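Local coordinates for erythromycin dehydratase (Saccharopolyspora erythraea, PDB 3EL6), which probably removes water from a beta-hydroxyacyl polyketide intermediate during erythromycin biosynthesis, as the dehydratase domain of 6-deoxyerythronolide B synthase II, at residues Ser126-Ile131 and Leu155-Ala160; Gln198-Ala203 and Ala212-Ala217. One frame throughout, in Å; residues are numbered along the deposited sequence.

Contact 1: residues Ser126-Ile131 and Leu155-Ala160; sequences SGRRTI and LAQGVA
Gln157 folds back to Ser126 through a bend at its second torsion (chi2 87°), after CG has left the backbone anti to the carbonyl carbon; this brings the amide over the turn, where NE2 donates to Ser126 O at 2.9 Å. The acceptor lies close to the amide plane of Gln157, and the donor sits in the plane of the Ser126 carbonyl on one of its lone pairs, though the hydrogen bond is bent, with 145° at the hydrogen. On the way the amide passes Gly127, whose backbone angles suit a residue without a side chain. Arg128 starts with the same first torsion and runs straight to CD, which lays CG against the methyl of Ala156, with 3.9 Å between Arg128 CG and Ala156 CB. Its chain then turns at chi3. Asp124 OD1 accepts from Ser126 OG and Arg128 N, holding the turn before the strand.

These residues stand at the open end of an antiparallel beta hairpin formed by strands 129-137 and 148-156, in the N-terminal part of the double hotdog fold. Arg129 and Leu155 make a hydrogen-bonded pair: Arg129 N gives to Leu155 O at 3.1 Å, and Leu155 N returns a straighter bond (169°) to Arg129 O at 2.8 Å. Leu155 O also receives a CA-H contact from Arg128 CA, 3.4 Å away. On the side of the hairpin facing helix 79-93, the side chains of Ile131 and Leu155 meet at an oblique angle, Ile131 CG2 lying 4.1 Å from Leu155 CG; Ala86 and Ala89 pack on the isoleucine and Val93 on the leucine. The guanidinium of Arg129 leaves Leu155 behind, and its NH1 hydrogen-bonds to the backbone oxygens of His49 and Gly121.

Contact 2: residues Gln198-Ala203 and Ala212-Ala217; sequences QALRAA and AEVSIA
Leu200 and Val214 lie side by side on the buried face of the strand pair, with Leu200 CD2 3.8 Å from Val214 CG2. Ala203 and Ala212 continue this apolar row, while Ala199 CB lies 3.9 Å from Ile216 CG2. In the manner of a hotdog fold, whose sheet wraps a helix, helix 227-235 packs on Ala199, Leu200 and Val214; Thr236 and Leu239, in the loop after it, meet Ala212 and Ala203. Strands 200-206 and 209-215 form an antiparallel hairpin interrupted by a classic beta bulge: Arg201 and Ala202 both face Glu213, whose O takes a 2.8 Å bond from Arg201 N and a weak one from Ala202 N, and Glu213 N returns a 2.9 Å bond to Ala202 O.

The other side is more polar and partly open to solvent. Exposed Arg201 bends at chi2 (-62°), curling alongside Ser215 and bringing its guanidinium edge to the backbone. NH2 and NE both donate to Ser215 O, at 2.9 and 3.2 Å; the oxygen lies in the guanidinium plane, but NE stands well above the carbonyl plane. The carboxylate of Glu213 skirts Ala202, 3.7 Å from OE1 to CB, and bonds through OE2 to Trp169 NE1.

How the contacts relate
Contact 1 and contact 2 each join the two strands of a beta hairpin, and the hairpins belong to different halves of the double hotdog fold. They follow one another along the chain, on opposite sides of its centre, with their own centres about 17 and 16 Å from it. Those centres are 30 Å apart and the nearest atoms about 20 Å; the link between them runs through intervening strands, including 97-103 and 251-259. Each hairpin packs beside a helix, 79-93 for contact 1 and 227-235 for contact 2. The latter helix starts in the HPxxxD sequence that in this family probably supplies the catalytic aspartate; neither contact itself contains a residue known to be catalytic.

Contact 1: residues Ser126-Ile131 and Leu155-Ala160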
# COMPACT_ATOMS: atom_id res chain seq x y z
N SER A 126 5.22 14.49 15.37
CA SER A 126 5.83 15.63 14.68
C SER A 126 5.44 15.78 13.17
O SER A 126 5.78 16.79 12.52
CB SER A 126 7.36 15.54 14.85
OG SER A 126 7.83 14.51 13.96
N GLY A 127 4.70 14.80 12.62
CA GLY A 127 4.25 14.86 11.26
C GLY A 127 5.25 14.19 10.28
O GLY A 127 4.95 14.14 9.10
N ARG A 128 6.37 13.66 10.78
CA ARG A 128 7.35 12.94 9.95
C ARG A 128 6.86 11.53 9.65
O ARG A 128 6.01 10.98 10.40
CB ARG A 128 8.72 12.88 10.66
CG ARG A 128 9.31 14.31 10.79
CD ARG A 128 10.61 14.26 11.50
NE ARG A 128 10.35 13.70 12.80
CZ ARG A 128 11.13 13.87 13.85
NH1 ARG A 128 12.25 14.60 13.72
NH2 ARG A 128 10.79 13.32 15.03
N ARG A 129 7.36 10.94 8.56
CA ARG A 129 7.00 9.57 8.25
C ARG A 129 8.24 8.72 7.95
O ARG A 129 9.25 9.24 7.43
CB ARG A 129 6.09 9.51 7.02
CG ARG A 129 4.81 10.33 7.09
CD ARG A 129 4.01 10.24 5.77
NE ARG A 129 2.84 11.10 5.81
CZ ARG A 129 1.63 10.68 6.18
NH1 ARG A 129 1.40 9.40 6.53
NH2 ARG A 129 0.62 11.53 6.22
N THR A 130 8.16 7.43 8.26
CA THR A 130 9.19 6.49 7.87
C THR A 130 9.03 6.08 6.42
O THR A 130 7.91 5.85 5.93
CB THR A 130 9.20 5.25 8.81
OG1 THR A 130 9.52 5.68 10.14
CG2 THR A 130 10.23 4.23 8.30
N ILE A 131 10.15 5.94 5.72
CA ILE A 131 10.09 5.37 4.40
C ILE A 131 11.04 4.15 4.36
O ILE A 131 12.16 4.18 4.87
CB ILE A 131 10.51 6.43 3.30
CG1 ILE A 131 10.52 5.80 1.90
CG2 ILE A 131 11.87 7.03 3.69
CD1 ILE A 131 10.46 6.84 0.76
N LEU A 155 10.98 11.00 6.17
CA LEU A 155 10.58 12.10 5.33
C LEU A 155 10.07 13.18 6.26
O LEU A 155 9.37 12.88 7.27
CB LEU A 155 9.38 11.70 4.41
CG LEU A 155 9.80 10.56 3.40
CD1 LEU A 155 8.50 10.19 2.68
CD2 LEU A 155 10.87 11.17 2.43
N ALA A 156 10.35 14.43 5.92
CA ALA A 156 9.89 15.54 6.80
C ALA A 156 9.49 16.73 5.96
O ALA A 156 9.57 16.73 4.73
CB ALA A 156 11.02 15.96 7.70
N GLN A 157 9.18 17.81 6.66
CA GLN A 157 8.61 19.00 6.03
C GLN A 157 9.67 19.88 5.30
O GLN A 157 10.82 19.93 5.71
CB GLN A 157 7.95 19.88 7.12
CG GLN A 157 6.81 19.09 7.88
CD GLN A 157 7.22 18.27 9.08
OE1 GLN A 157 8.40 18.05 9.37
NE2 GLN A 157 6.20 17.79 9.83
N GLY A 158 9.20 20.55 4.26
CA GLY A 158 10.01 21.40 3.39
C GLY A 158 10.54 22.59 4.18
O GLY A 158 9.91 23.06 5.20
N VAL A 159 11.71 23.05 3.76
CA VAL A 159 12.32 24.21 4.37
C VAL A 159 12.68 25.23 3.30
O VAL A 159 12.80 24.88 2.12
CB VAL A 159 13.56 23.87 5.19
CG1 VAL A 159 13.24 22.90 6.35
CG2 VAL A 159 14.64 23.28 4.31
N ALA A 160 12.81 26.50 3.69
CA ALA A 160 13.00 27.54 2.70
C ALA A 160 14.41 27.48 2.07
O ALA A 160 15.36 27.09 2.72
CB ALA A 160 12.82 28.92 3.37

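Contact 2: residues Gln198-Ala203 and Ala212-Ala217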
# COMPACT_ATOMS: atom_id res chain seq x y z
N GLN A 198 30.94 9.98 -15.59
CA GLN A 198 32.13 10.82 -15.52
C GLN A 198 31.68 12.27 -15.60
O GLN A 198 32.05 13.03 -16.51
CB GLN A 198 33.07 10.41 -16.66
CG GLN A 198 33.54 9.01 -16.45
CD GLN A 198 34.46 8.53 -17.54
OE1 GLN A 198 34.90 9.34 -18.37
NE2 GLN A 198 34.74 7.23 -17.58
N ALA A 199 30.93 12.71 -14.59
CA ALA A 199 30.19 13.96 -14.69
C ALA A 199 30.86 15.11 -13.92
O ALA A 199 30.31 16.20 -13.91
CB ALA A 199 28.73 13.78 -14.18
N LEU A 200 31.99 14.86 -13.28
CA LEU A 200 32.79 15.98 -12.70
C LEU A 200 33.47 16.72 -13.87
O LEU A 200 34.31 16.12 -14.53
CB LEU A 200 33.83 15.41 -11.74
CG LEU A 200 33.26 14.79 -10.46
CD1 LEU A 200 34.43 14.12 -9.68
CD2 LEU A 200 32.64 15.84 -9.55
N ARG A 201 33.01 17.91 -14.20
CA ARG A 201 33.49 18.62 -15.42
C ARG A 201 34.67 19.58 -15.05
O ARG A 201 35.57 19.86 -15.89
CB ARG A 201 32.37 19.41 -16.06
CG ARG A 201 31.14 18.58 -16.50
CD ARG A 201 31.46 17.49 -17.59
NE ARG A 201 30.32 16.55 -17.62
CZ ARG A 201 30.31 15.36 -18.20
NH1 ARG A 201 31.33 15.00 -18.99
NH2 ARG A 201 29.26 14.56 -18.05
N ALA A 202 34.65 20.12 -13.83
CA ALA A 202 35.74 21.01 -13.36
C ALA A 202 35.73 21.03 -11.84
O ALA A 202 34.66 20.78 -11.24
CB ALA A 202 35.49 22.44 -13.90
N ALA A 203 36.88 21.22 -11.19
CA ALA A 203 36.86 21.26 -9.74
C ALA A 203 38.00 22.17 -9.23
O ALA A 203 39.03 22.35 -9.92
CB ALA A 203 37.05 19.87 -9.16
N ALA A 212 32.78 22.26 -7.45
CA ALA A 212 32.87 21.45 -8.71
C ALA A 212 31.73 21.87 -9.63
O ALA A 212 30.70 22.31 -9.16
CB ALA A 212 32.79 19.94 -8.39
N GLU A 213 31.92 21.74 -10.95
CA GLU A 213 30.85 21.88 -11.91
C GLU A 213 30.53 20.44 -12.29
O GLU A 213 31.43 19.68 -12.63
CB GLU A 213 31.36 22.63 -13.15
CG GLU A 213 31.48 24.16 -12.86
CD GLU A 213 32.10 24.93 -14.01
OE1 GLU A 213 32.47 24.31 -15.06
OE2 GLU A 213 32.24 26.16 -13.83
N VAL A 214 29.24 20.09 -12.27
CA VAL A 214 28.84 18.70 -12.46
C VAL A 214 27.65 18.76 -13.43
O VAL A 214 26.75 19.54 -13.23
CB VAL A 214 28.42 18.08 -11.14
CG1 VAL A 214 27.93 16.70 -11.42
CG2 VAL A 214 29.61 18.03 -10.15
N SER A 215 27.63 17.95 -14.49
CA SER A 215 26.53 18.01 -15.45
C SER A 215 26.48 16.69 -16.24
O SER A 215 27.47 15.98 -16.33
CB SER A 215 26.64 19.18 -16.46
OG SER A 215 27.86 19.05 -17.21
N ILE A 216 25.27 16.38 -16.72
CA ILE A 216 25.04 15.21 -17.52
C ILE A 216 24.22 15.70 -18.71
O ILE A 216 23.73 16.82 -18.75
CB ILE A 216 24.24 14.12 -16.74
CG1 ILE A 216 22.89 14.68 -16.26
CG2 ILE A 216 25.09 13.59 -15.57
CD1 ILE A 216 21.95 13.55 -15.77
N ALA A 217 24.05 14.85 -19.72
CA ALA A 217 23.14 15.23 -20.77
C ALA A 217 21.66 15.00 -20.38
O ALA A 217 21.29 13.92 -19.93
CB ALA A 217 23.48 14.47 -22.04